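Local coordinates for protein insulinase family protease (Yersinia pestis, PDB 3GO9) that is predicted to be an insulinase-family (M16) peptidase and so probably cleaves peptides or proteins, at residues L93-L104 and S117-L127. Numbering follows the deposited sequence.
Sequences LWQQGIDNERPL and SLSLPNNRPDL. With ZN (zinc ion), chain B.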
# COMPACT_ATOMS: atom_id res chain seq x y z
N LEU A 93 -16.53 -9.23 20.93
CA LEU A 93 -15.95 -8.13 20.18
C LEU A 93 -15.56 -8.58 18.79
O LEU A 93 -15.90 -7.92 17.79
CB LEU A 93 -14.74 -7.51 20.87
CG LEU A 93 -13.92 -6.54 20.06
CD1 LEU A 93 -14.72 -5.29 19.68
CD2 LEU A 93 -12.67 -6.12 20.91
N TRP A 94 -14.78 -9.67 18.71
CA TRP A 94 -14.21 -10.07 17.44
C TRP A 94 -15.24 -10.67 16.47
O TRP A 94 -15.11 -10.52 15.28
CB TRP A 94 -13.00 -10.95 17.66
CG TRP A 94 -11.85 -10.13 18.04
CD1 TRP A 94 -11.28 -9.98 19.26
CD2 TRP A 94 -11.14 -9.26 17.16
NE1 TRP A 94 -10.25 -9.06 19.20
CE2 TRP A 94 -10.15 -8.61 17.91
CE3 TRP A 94 -11.27 -8.96 15.80
CZ2 TRP A 94 -9.26 -7.69 17.34
CZ3 TRP A 94 -10.38 -8.05 15.23
CH2 TRP A 94 -9.41 -7.46 15.98
N GLN A 95 -16.31 -11.25 16.98
CA GLN A 95 -17.44 -11.64 16.17
C GLN A 95 -18.17 -10.50 15.52
O GLN A 95 -18.92 -10.71 14.58
CB GLN A 95 -18.44 -12.47 16.97
CG GLN A 95 -17.91 -13.87 17.18
CD GLN A 95 -18.82 -14.78 17.90
OE1 GLN A 95 -19.60 -14.38 18.76
NE2 GLN A 95 -18.69 -16.07 17.60
N GLN A 96 -17.95 -9.30 16.04
CA GLN A 96 -18.61 -8.10 15.52
C GLN A 96 -17.55 -7.08 15.11
O GLN A 96 -17.83 -5.88 15.01
CB GLN A 96 -19.51 -7.52 16.59
CG GLN A 96 -20.63 -8.46 17.05
CD GLN A 96 -21.38 -7.91 18.27
OE1 GLN A 96 -22.45 -7.34 18.13
NE2 GLN A 96 -20.84 -8.16 19.47
N GLY A 97 -16.34 -7.54 14.81
CA GLY A 97 -15.25 -6.61 14.54
C GLY A 97 -14.59 -6.70 13.20
O GLY A 97 -13.50 -6.15 13.02
N ILE A 98 -15.21 -7.44 12.28
CA ILE A 98 -14.70 -7.67 10.93
C ILE A 98 -15.64 -7.03 9.88
O ILE A 98 -16.87 -7.13 9.98
CB ILE A 98 -14.51 -9.15 10.64
CG1 ILE A 98 -13.62 -9.86 11.71
CG2 ILE A 98 -13.87 -9.40 9.29
CD1 ILE A 98 -12.22 -9.30 11.81
N ASP A 99 -15.07 -6.37 8.89
CA ASP A 99 -15.84 -5.66 7.85
C ASP A 99 -16.64 -6.66 7.00
O ASP A 99 -16.28 -7.82 6.86
CB ASP A 99 -14.92 -4.81 6.98
CG ASP A 99 -15.63 -3.66 6.22
OD1 ASP A 99 -16.84 -3.45 6.35
OD2 ASP A 99 -14.91 -2.92 5.47
N ASN A 100 -17.73 -6.17 6.42
CA ASN A 100 -18.57 -7.02 5.56
C ASN A 100 -17.95 -7.42 4.22
O ASN A 100 -18.30 -8.46 3.64
CB ASN A 100 -19.88 -6.27 5.32
CG ASN A 100 -20.68 -6.10 6.54
OD1 ASN A 100 -20.78 -6.99 7.38
ND2 ASN A 100 -21.35 -4.96 6.63
N GLU A 101 -17.06 -6.59 3.73
CA GLU A 101 -16.30 -6.85 2.51
C GLU A 101 -14.85 -6.44 2.75
O GLU A 101 -14.55 -5.68 3.70
CB GLU A 101 -16.91 -6.16 1.31
CG GLU A 101 -16.83 -4.69 1.42
CD GLU A 101 -17.82 -4.17 2.46
OE1 GLU A 101 -17.41 -3.53 3.45
OE2 GLU A 101 -19.01 -4.43 2.36
N ARG A 102 -13.96 -6.94 1.91
CA ARG A 102 -12.52 -6.69 2.06
C ARG A 102 -12.10 -6.88 3.51
O ARG A 102 -11.34 -6.04 4.05
CB ARG A 102 -12.19 -5.28 1.58
CG ARG A 102 -12.49 -5.08 0.09
CD ARG A 102 -12.30 -3.66 -0.38
NE ARG A 102 -13.30 -2.79 0.19
CZ ARG A 102 -14.50 -2.57 -0.32
NH1 ARG A 102 -15.36 -1.77 0.28
NH2 ARG A 102 -14.84 -3.16 -1.48
N PRO A 103 -12.54 -8.00 4.13
CA PRO A 103 -12.28 -8.15 5.58
C PRO A 103 -10.80 -8.19 5.81
O PRO A 103 -10.05 -8.70 4.96
CB PRO A 103 -12.94 -9.46 5.95
CG PRO A 103 -13.07 -10.20 4.58
CD PRO A 103 -13.32 -9.13 3.59
N LEU A 104 -10.39 -7.62 6.94
CA LEU A 104 -8.99 -7.59 7.31
C LEU A 104 -8.72 -8.55 8.43
O LEU A 104 -9.55 -8.76 9.31
CB LEU A 104 -8.57 -6.20 7.77
CG LEU A 104 -8.48 -5.15 6.66
CD1 LEU A 104 -8.23 -3.74 7.21
CD2 LEU A 104 -7.39 -5.53 5.68
N SER A 117 -6.46 -3.98 13.22
CA SER A 117 -7.63 -3.50 12.50
C SER A 117 -8.91 -4.02 13.13
O SER A 117 -9.08 -5.24 13.29
CB SER A 117 -7.62 -3.92 11.02
OG SER A 117 -6.46 -3.48 10.29
N LEU A 118 -9.83 -3.11 13.39
CA LEU A 118 -11.20 -3.42 13.82
C LEU A 118 -12.21 -2.65 12.95
O LEU A 118 -11.97 -1.51 12.53
CB LEU A 118 -11.42 -3.09 15.29
CG LEU A 118 -10.89 -4.14 16.26
CD1 LEU A 118 -10.55 -3.62 17.64
CD2 LEU A 118 -11.98 -5.22 16.41
N SER A 119 -13.35 -3.27 12.67
CA SER A 119 -14.42 -2.69 11.87
C SER A 119 -15.69 -2.98 12.66
O SER A 119 -16.04 -4.16 12.82
CB SER A 119 -14.51 -3.43 10.51
OG SER A 119 -15.70 -3.04 9.79
N LEU A 120 -16.33 -1.94 13.18
CA LEU A 120 -17.43 -2.07 14.10
C LEU A 120 -18.72 -1.70 13.41
O LEU A 120 -18.78 -0.82 12.55
CB LEU A 120 -17.27 -1.14 15.30
CG LEU A 120 -15.96 -1.21 16.03
CD1 LEU A 120 -15.94 -0.22 17.18
CD2 LEU A 120 -15.72 -2.65 16.51
N PRO A 121 -19.83 -2.30 13.84
CA PRO A 121 -21.05 -1.80 13.28
C PRO A 121 -21.33 -0.37 13.68
O PRO A 121 -20.91 0.09 14.71
CB PRO A 121 -22.13 -2.72 13.87
CG PRO A 121 -21.42 -3.66 14.75
CD PRO A 121 -20.04 -3.17 14.99
N ASN A 122 -22.13 0.28 12.86
CA ASN A 122 -22.53 1.62 13.16
C ASN A 122 -23.46 1.66 14.37
O ASN A 122 -24.10 0.67 14.71
CB ASN A 122 -23.22 2.25 11.94
CG ASN A 122 -22.89 3.73 11.79
OD1 ASN A 122 -22.63 4.46 12.77
ND2 ASN A 122 -22.82 4.16 10.56
N ASN A 123 -23.43 2.78 15.08
CA ASN A 123 -24.37 2.99 16.19
C ASN A 123 -24.27 1.94 17.29
O ASN A 123 -25.29 1.50 17.84
CB ASN A 123 -25.81 3.10 15.68
CG ASN A 123 -26.75 3.62 16.75
OD1 ASN A 123 -26.33 4.42 17.60
ND2 ASN A 123 -27.98 3.13 16.77
N ARG A 124 -23.02 1.57 17.61
CA ARG A 124 -22.73 0.64 18.70
C ARG A 124 -21.65 1.26 19.57
O ARG A 124 -20.47 0.89 19.49
CB ARG A 124 -22.25 -0.73 18.14
CG ARG A 124 -23.33 -1.53 17.41
CD ARG A 124 -24.46 -1.97 18.35
NE ARG A 124 -23.98 -2.72 19.51
CZ ARG A 124 -23.71 -4.04 19.54
NH1 ARG A 124 -23.85 -4.75 18.43
NH2 ARG A 124 -23.23 -4.63 20.63
N PRO A 125 -22.06 2.19 20.47
CA PRO A 125 -21.09 2.84 21.37
C PRO A 125 -20.43 1.85 22.31
O PRO A 125 -19.25 2.04 22.68
CB PRO A 125 -21.92 3.90 22.14
CG PRO A 125 -23.35 3.48 21.89
CD PRO A 125 -23.39 2.83 20.54
N ASP A 126 -21.13 0.75 22.63
CA ASP A 126 -20.57 -0.26 23.46
C ASP A 126 -19.39 -0.90 22.80
O ASP A 126 -18.36 -1.11 23.46
CB ASP A 126 -21.58 -1.32 23.89
CG ASP A 126 -22.36 -1.95 22.75
OD1 ASP A 126 -22.63 -1.35 21.68
OD2 ASP A 126 -22.81 -3.08 23.00
N LEU A 127 -19.54 -1.21 21.52
CA LEU A 127 -18.45 -1.90 20.81
C LEU A 127 -17.27 -0.95 20.53
O LEU A 127 -16.12 -1.36 20.54
CB LEU A 127 -18.93 -2.57 19.51
CG LEU A 127 -19.81 -3.76 19.75
CD1 LEU A 127 -20.37 -4.18 18.38
CD2 LEU A 127 -19.01 -4.91 20.44
ZN ZN B . -16.67 -1.72 4.54
O HOH W 1 -22.39 -7.17 21.82
O HOH W 2 -10.69 -6.47 11.09
O HOH W 3 -18.97 -1.33 5.23
O HOH W 4 -16.14 -0.33 6.36
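One face of the Trp-94 indole carries Leu-118 CD2, which makes a CH-pi contact 3.6 Å from the centroid of the six-membered ring, while Ser-117 O lies at the ring edge beside CH2. In this alpha+beta domain of the M16 peptidase fold, the contact sets the end of helix 87-95 and the loop after it against strand 114-120 and the start of helix 125-140. Trp-134 of that helix meets the indole edge-to-face. The second flat group, the Arg-124 guanidinium, has Leu-127 CD1 over its centre and Asp-126 OD2 and a water in plane at its edge. Bends at chi2 (-65°) and chi3 (-55°) fold the arginine back, and NE and NH2 grip the Asp-126 carboxylate side-on. That leaves NH1 to reach Gln-96 OE1 at 3.0 Å, with the amide and guanidinium planes 49° apart; the same water joins Gln-96 NE2 to Arg-124 NH2. Between these ends, Ser-119 N donates a hydrogen bond to Gly-97 O at 2.9 Å. Ser-119 OG packs on Asp-99 CA and CB and hydrogen-bonds Glu-51. Asp-99 and Glu-101 share a zinc ion with Asp-387 and Asp-389, linking this loop to a part of the chain far away in sequence; Asp-99 chelates it through OD1 (2.5 Å) and OD2 (2.3 Å).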